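Local structure of histidinol dehydrogenase (Elizabethkingia anophelis NUHP1, 6AN0) at residues Asn22-Pro27 and Ile321-Leu326; Pro253-Ala258 and Gly355-Glu360. The protein probably catalyses the zinc-dependent final step of L-histidine biosynthesis, two successive NAD-linked oxidations that take L-histidinol through L-histidinaldehyde to L-histidine. All blocks are in the same frame, centred on the assembly; numbering follows the deposited sequence.

Interaction 1 of 2, residues Asn22-Pro27 and Ile321-Leu326; sequences NLIQRP and IAFSNL
Ile24 lays its CG2 methyl over one face of the Phe323 ring in a CH-pi contact, 4.2 Å from CG2 to the ring centroid and 25° off the normal. The contact joins the first helix, 20-23, and the turn that follows it, to helix 317-327. That helix packs on the six-stranded parallel sheet of an alpha/beta domain. The methyl sits off-centre, toward the rim, with Ile24 CG2 3.8 Å from Phe323 CZ. Phe323 reaches out because its CG stands anti to the backbone N (chi1 -174°). This carries the ring from the helix to the turn, although its CB does not aim there. Leu23 meets the ring at its edge: CB lies in the ring plane, 3.9 Å from Phe323 CE1. The ring is thus held over a face and at its rim by two consecutive residues. Trp20 adds an edge-to-face partner, and Leu275 and Ile312 of the sheet also touch the ring. Polar links flank this apolar patch, with Arg26 salt-bridged to Glu242 and bonded to the carbonyl of Tyr327. The Ile24 side chain also extends toward the end of the helix, where its CD1 lies 4.1 Å from Leu326 O.

Interaction 2 of 2, residues Pro253-Ala258 and Gly355-Glu360; sequences PEFVAA and GNFSCE
The ring of Phe255 turns one edge toward the face of the Phe357 ring. The pair is an offset edge-to-face stack, with planes at 65° and centroids 5.8 Å apart. Its closest atoms are Phe255 CE2 and Phe357 CE1, at 3.9 Å. The carbonyl of Asn356 approaches the Phe255 ring obliquely and lies nearer, with Asn356 O 3.3 Å from Phe255 CD2. Asn356 CB is 4.2 Å from the same CD2. The side-chain amide of Asn356 stands almost perpendicular to the ring, at 88°. Phe255 lies in the first turn of helix 253-264, and its partners lie in the loop between strand 351-354 and helix 360-365. Phe255 CG lies anti to the carbonyl carbon (chi1 -65°), which carries its ring out to the loop. This loop leaves the strand that is outermost, within this chain, in the parallel alpha/beta sheet, and Gly355 to Ser358 form a type I beta turn. Asn356 and Phe357 are the turn's central residues. Asn356 meets Phe255 with its carbonyl; Phe357 points its CB away, but its ring comes back. Asn356 ND2 is bonded to the carbonyl of Thr250, which ties the turn to the chain just before the helix. Arg430 of the second subunit packs on Phe255 and donates from NE to Asn356 O, while its Val399 packs on Phe357. Ser358 OG is hydrogen-bonded to Leu354 O and to Val399 N of the second subunit.

Both contacts belong to the domain built on the six-stranded parallel sheet. Their centres are 21 Å apart, and their nearest atoms are about 11 Å apart, so they do not touch. Along the chain their segments alternate: 22-27, 253-258, 321-326, 355-360. Interaction 1 reaches strands 310-313, 271-276 and 242-247. Interaction 2 reaches 242-247 and 331-335, so strand 242-247 is common to both. Each ties together distant parts of the sequence in one alpha/beta domain: the segments are 294 residues apart in interaction 1 and 97 in interaction 2. They differ in their surroundings. Interaction 1 is within a single subunit, whereas interaction 2 also meets the second subunit. Both lie away from the zinc site.

Interaction 1 of 2, residues Asn22-Pro27 and Ile321-Leu326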
loop_
_atom_site.group_PDB
_atom_site.type_symbol
_atom_site.label_atom_id
_atom_site.label_comp_id
_atom_site.label_asym_id
_atom_site.label_seq_id
_atom_site.Cartn_x
_atom_site.Cartn_y
_atom_site.Cartn_z
ATOM N N ASN A 22 15.206 -21.660 -11.638
ATOM C CA ASN A 22 16.529 -21.049 -11.627
ATOM C C ASN A 22 16.644 -19.889 -12.605
ATOM O O ASN A 22 17.346 -18.911 -12.321
ATOM C CB ASN A 22 17.587 -22.109 -11.932
ATOM C CG ASN A 22 17.601 -23.203 -10.901
ATOM O OD1 ASN A 22 17.511 -24.384 -11.228
ATOM N ND2 ASN A 22 17.684 -22.813 -9.634
ATOM N N LEU A 23 15.957 -19.961 -13.742
ATOM C CA LEU A 23 16.099 -18.923 -14.754
ATOM C C LEU A 23 15.372 -17.629 -14.403
ATOM O O LEU A 23 15.650 -16.602 -15.028
ATOM C CB LEU A 23 15.615 -19.448 -16.105
ATOM C CG LEU A 23 16.457 -20.604 -16.643
ATOM C CD1 LEU A 23 15.853 -21.161 -17.920
ATOM C CD2 LEU A 23 17.891 -20.151 -16.869
ATOM N N ILE A 24 14.466 -17.637 -13.417
ATOM C CA ILE A 24 13.775 -16.407 -13.027
ATOM C C ILE A 24 14.525 -15.623 -11.958
ATOM O O ILE A 24 14.064 -14.547 -11.553
ATOM C CB ILE A 24 12.342 -16.703 -12.535
ATOM C CG1 ILE A 24 12.361 -17.721 -11.390
ATOM C CG2 ILE A 24 11.469 -17.195 -13.680
ATOM C CD1 ILE A 24 10.981 -18.053 -10.850
ATOM N N GLN A 25 15.671 -16.118 -11.489
ATOM C CA GLN A 25 16.361 -15.491 -10.369
ATOM C C GLN A 25 17.048 -14.192 -10.780
ATOM O O GLN A 25 17.778 -14.143 -11.777
ATOM C CB GLN A 25 17.391 -16.457 -9.784
ATOM C CG GLN A 25 16.785 -17.715 -9.214
ATOM C CD GLN A 25 15.883 -17.433 -8.035
ATOM O OE1 GLN A 25 16.099 -16.476 -7.286
ATOM N NE2 GLN A 25 14.858 -18.259 -7.865
ATOM N N ARG A 26 16.819 -13.136 -10.003
ATOM C CA ARG A 26 17.625 -11.940 -10.136
ATOM C C ARG A 26 19.029 -12.216 -9.601
ATOM O O ARG A 26 19.247 -13.209 -8.900
ATOM C CB ARG A 26 16.991 -10.771 -9.383
ATOM C CG ARG A 26 15.914 -10.030 -10.170
ATOM C CD ARG A 26 14.655 -10.867 -10.305
ATOM N NE ARG A 26 13.529 -10.081 -10.807
ATOM C CZ ARG A 26 12.312 -10.576 -10.996
ATOM N NH1 ARG A 26 12.080 -11.857 -10.733
ATOM N NH2 ARG A 26 11.331 -9.797 -11.456
ATOM N N PRO A 27 20.005 -11.376 -9.949
ATOM C CA PRO A 27 21.316 -11.488 -9.302
ATOM C C PRO A 27 21.184 -11.239 -7.808
ATOM O O PRO A 27 20.313 -10.491 -7.356
ATOM C CB PRO A 27 22.157 -10.403 -9.991
ATOM C CG PRO A 27 21.170 -9.508 -10.693
ATOM C CD PRO A 27 19.994 -10.366 -11.024
ATOM N N ILE A 321 4.699 -16.025 -22.082
ATOM C CA ILE A 321 3.872 -15.307 -21.111
ATOM C C ILE A 321 3.900 -16.015 -19.761
ATOM O O ILE A 321 3.973 -15.372 -18.705
ATOM C CB ILE A 321 2.428 -15.172 -21.636
ATOM C CG1 ILE A 321 2.377 -14.357 -22.938
ATOM C CG2 ILE A 321 1.514 -14.563 -20.567
ATOM C CD1 ILE A 321 2.478 -12.874 -22.734
ATOM N N ALA A 322 3.821 -17.353 -19.772
ATOM C CA ALA A 322 3.847 -18.103 -18.521
ATOM C C ALA A 322 5.178 -17.918 -17.804
ATOM O O ALA A 322 5.209 -17.729 -16.585
ATOM C CB ALA A 322 3.565 -19.590 -18.778
ATOM N N PHE A 323 6.290 -17.944 -18.544
ATOM C CA PHE A 323 7.579 -17.608 -17.938
ATOM C C PHE A 323 7.559 -16.191 -17.376
ATOM O O PHE A 323 8.005 -15.950 -16.244
ATOM C CB PHE A 323 8.705 -17.770 -18.961
ATOM C CG PHE A 323 10.087 -17.594 -18.385
ATOM C CD1 PHE A 323 10.899 -18.695 -18.153
ATOM C CD2 PHE A 323 10.581 -16.326 -18.082
ATOM C CE1 PHE A 323 12.173 -18.539 -17.625
ATOM C CE2 PHE A 323 11.844 -16.161 -17.553
ATOM C CZ PHE A 323 12.650 -17.277 -17.323
ATOM N N SER A 324 7.042 -15.231 -18.155
ATOM C CA SER A 324 7.027 -13.844 -17.695
ATOM C C SER A 324 6.206 -13.694 -16.419
ATOM O O SER A 324 6.576 -12.932 -15.516
ATOM C CB SER A 324 6.473 -12.930 -18.796
ATOM O OG SER A 324 6.512 -11.566 -18.393
ATOM N N ASN A 325 5.085 -14.415 -16.327
ATOM C CA ASN A 325 4.230 -14.312 -15.149
ATOM C C ASN A 325 4.919 -14.875 -13.908
ATOM O O ASN A 325 4.706 -14.374 -12.796
ATOM C CB ASN A 325 2.893 -15.023 -15.403
ATOM C CG ASN A 325 1.972 -14.249 -16.358
ATOM O OD1 ASN A 325 2.067 -13.024 -16.488
ATOM N ND2 ASN A 325 1.052 -14.967 -17.005
ATOM N N LEU A 326 5.765 -15.891 -14.080
ATOM C CA LEU A 326 6.569 -16.394 -12.968
ATOM C C LEU A 326 7.680 -15.415 -12.588
ATOM O O LEU A 326 8.026 -15.292 -11.406
ATOM C CB LEU A 326 7.169 -17.758 -13.330
ATOM C CG LEU A 326 6.189 -18.919 -13.531
ATOM C CD1 LEU A 326 6.929 -20.206 -13.886
ATOM C CD2 LEU A 326 5.340 -19.120 -12.302
#

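Interaction 2 of 2, residues Pro253-Ala258 and Gly355-Glu360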
loop_
_atom_site.group_PDB
_atom_site.type_symbol
_atom_site.label_atom_id
_atom_site.label_comp_id
_atom_site.label_asym_id
_atom_site.label_seq_id
_atom_site.Cartn_x
_atom_site.Cartn_y
_atom_site.Cartn_z
ATOM N N PRO A 253 14.754 -6.986 -34.623
ATOM C CA PRO A 253 15.922 -7.236 -33.760
ATOM C C PRO A 253 16.720 -5.985 -33.422
ATOM O O PRO A 253 17.274 -5.905 -32.316
ATOM C CB PRO A 253 16.744 -8.246 -34.576
ATOM C CG PRO A 253 15.711 -8.974 -35.372
ATOM C CD PRO A 253 14.693 -7.925 -35.752
ATOM N N GLU A 254 16.801 -5.002 -34.329
ATOM C CA GLU A 254 17.479 -3.754 -33.979
ATOM C C GLU A 254 16.760 -3.042 -32.843
ATOM O O GLU A 254 17.405 -2.502 -31.937
ATOM C CB GLU A 254 17.583 -2.820 -35.184
ATOM C CG GLU A 254 18.402 -1.560 -34.860
ATOM C CD GLU A 254 18.379 -0.525 -35.965
ATOM O OE1 GLU A 254 17.328 -0.363 -36.622
ATOM O OE2 GLU A 254 19.417 0.130 -36.171
ATOM N N PHE A 255 15.422 -3.024 -32.882
ATOM C CA PHE A 255 14.650 -2.376 -31.821
ATOM C C PHE A 255 14.810 -3.122 -30.502
ATOM O O PHE A 255 15.003 -2.507 -29.445
ATOM C CB PHE A 255 13.160 -2.314 -32.179
ATOM C CG PHE A 255 12.815 -1.450 -33.363
ATOM C CD1 PHE A 255 13.784 -0.815 -34.125
ATOM C CD2 PHE A 255 11.474 -1.285 -33.719
ATOM C CE1 PHE A 255 13.430 -0.040 -35.205
ATOM C CE2 PHE A 255 11.115 -0.512 -34.802
ATOM C CZ PHE A 255 12.094 0.110 -35.554
ATOM N N VAL A 256 14.703 -4.453 -30.544
ATOM C CA VAL A 256 14.780 -5.248 -29.320
ATOM C C VAL A 256 16.145 -5.083 -28.657
ATOM O O VAL A 256 16.240 -4.898 -27.437
ATOM C CB VAL A 256 14.468 -6.728 -29.624
ATOM C CG1 VAL A 256 14.770 -7.601 -28.410
ATOM C CG2 VAL A 256 12.999 -6.894 -30.045
ATOM N N ALA A 257 17.219 -5.144 -29.445
ATOM C CA ALA A 257 18.551 -4.937 -28.879
ATOM C C ALA A 257 18.672 -3.570 -28.212
ATOM O O ALA A 257 19.227 -3.451 -27.108
ATOM C CB ALA A 257 19.606 -5.089 -29.970
ATOM N N ALA A 258 18.155 -2.524 -28.863
ATOM C CA ALA A 258 18.215 -1.185 -28.281
ATOM C C ALA A 258 17.426 -1.104 -26.978
ATOM O O ALA A 258 17.857 -0.442 -26.022
ATOM C CB ALA A 258 17.701 -0.154 -29.291
ATOM N N GLY A 355 3.812 -3.762 -28.866
ATOM C CA GLY A 355 4.152 -3.632 -30.270
ATOM C C GLY A 355 5.510 -2.974 -30.470
ATOM O O GLY A 355 6.150 -2.495 -29.541
ATOM N N ASN A 356 5.936 -2.919 -31.739
ATOM C CA ASN A 356 7.321 -2.565 -32.046
ATOM C C ASN A 356 7.656 -1.097 -31.793
ATOM O O ASN A 356 8.838 -0.751 -31.731
ATOM C CB ASN A 356 7.645 -2.911 -33.507
ATOM C CG ASN A 356 7.811 -4.406 -33.729
ATOM O OD1 ASN A 356 7.890 -5.179 -32.771
ATOM N ND2 ASN A 356 7.876 -4.819 -34.994
ATOM N N PHE A 357 6.672 -0.210 -31.681
ATOM C CA PHE A 357 6.997 1.199 -31.525
ATOM C C PHE A 357 6.799 1.697 -30.097
ATOM O O PHE A 357 6.957 2.894 -29.841
ATOM C CB PHE A 357 6.203 2.020 -32.549
ATOM C CG PHE A 357 6.603 1.695 -33.962
ATOM C CD1 PHE A 357 7.759 2.236 -34.502
ATOM C CD2 PHE A 357 5.885 0.777 -34.709
ATOM C CE1 PHE A 357 8.168 1.909 -35.785
ATOM C CE2 PHE A 357 6.290 0.442 -35.993
ATOM C CZ PHE A 357 7.430 1.012 -36.528
ATOM N N SER A 358 6.501 0.799 -29.157
ATOM C CA SER A 358 6.360 1.142 -27.746
ATOM C C SER A 358 7.694 0.835 -27.063
ATOM O O SER A 358 7.909 -0.263 -26.561
ATOM C CB SER A 358 5.220 0.351 -27.103
ATOM O OG SER A 358 3.972 0.578 -27.747
ATOM N N CYS A 359 8.607 1.795 -27.053
ATOM C CA CYS A 359 9.869 1.537 -26.373
ATOM C C CYS A 359 9.763 1.908 -24.896
ATOM O O CYS A 359 8.916 2.702 -24.480
ATOM C CB CYS A 359 11.033 2.282 -27.039
ATOM S SG CYS A 359 10.863 4.078 -27.123
ATOM N N GLU A 360 10.631 1.297 -24.089
ATOM C CA GLU A 360 10.580 1.576 -22.660
ATOM C C GLU A 360 10.977 3.016 -22.361
ATOM O O GLU A 360 10.450 3.616 -21.418
ATOM C CB GLU A 360 11.478 0.603 -21.890
ATOM C CG GLU A 360 11.416 0.791 -20.367
ATOM C CD GLU A 360 12.402 -0.107 -19.632
ATOM O OE1 GLU A 360 12.685 -1.210 -20.136
ATOM O OE2 GLU A 360 12.899 0.286 -18.554
#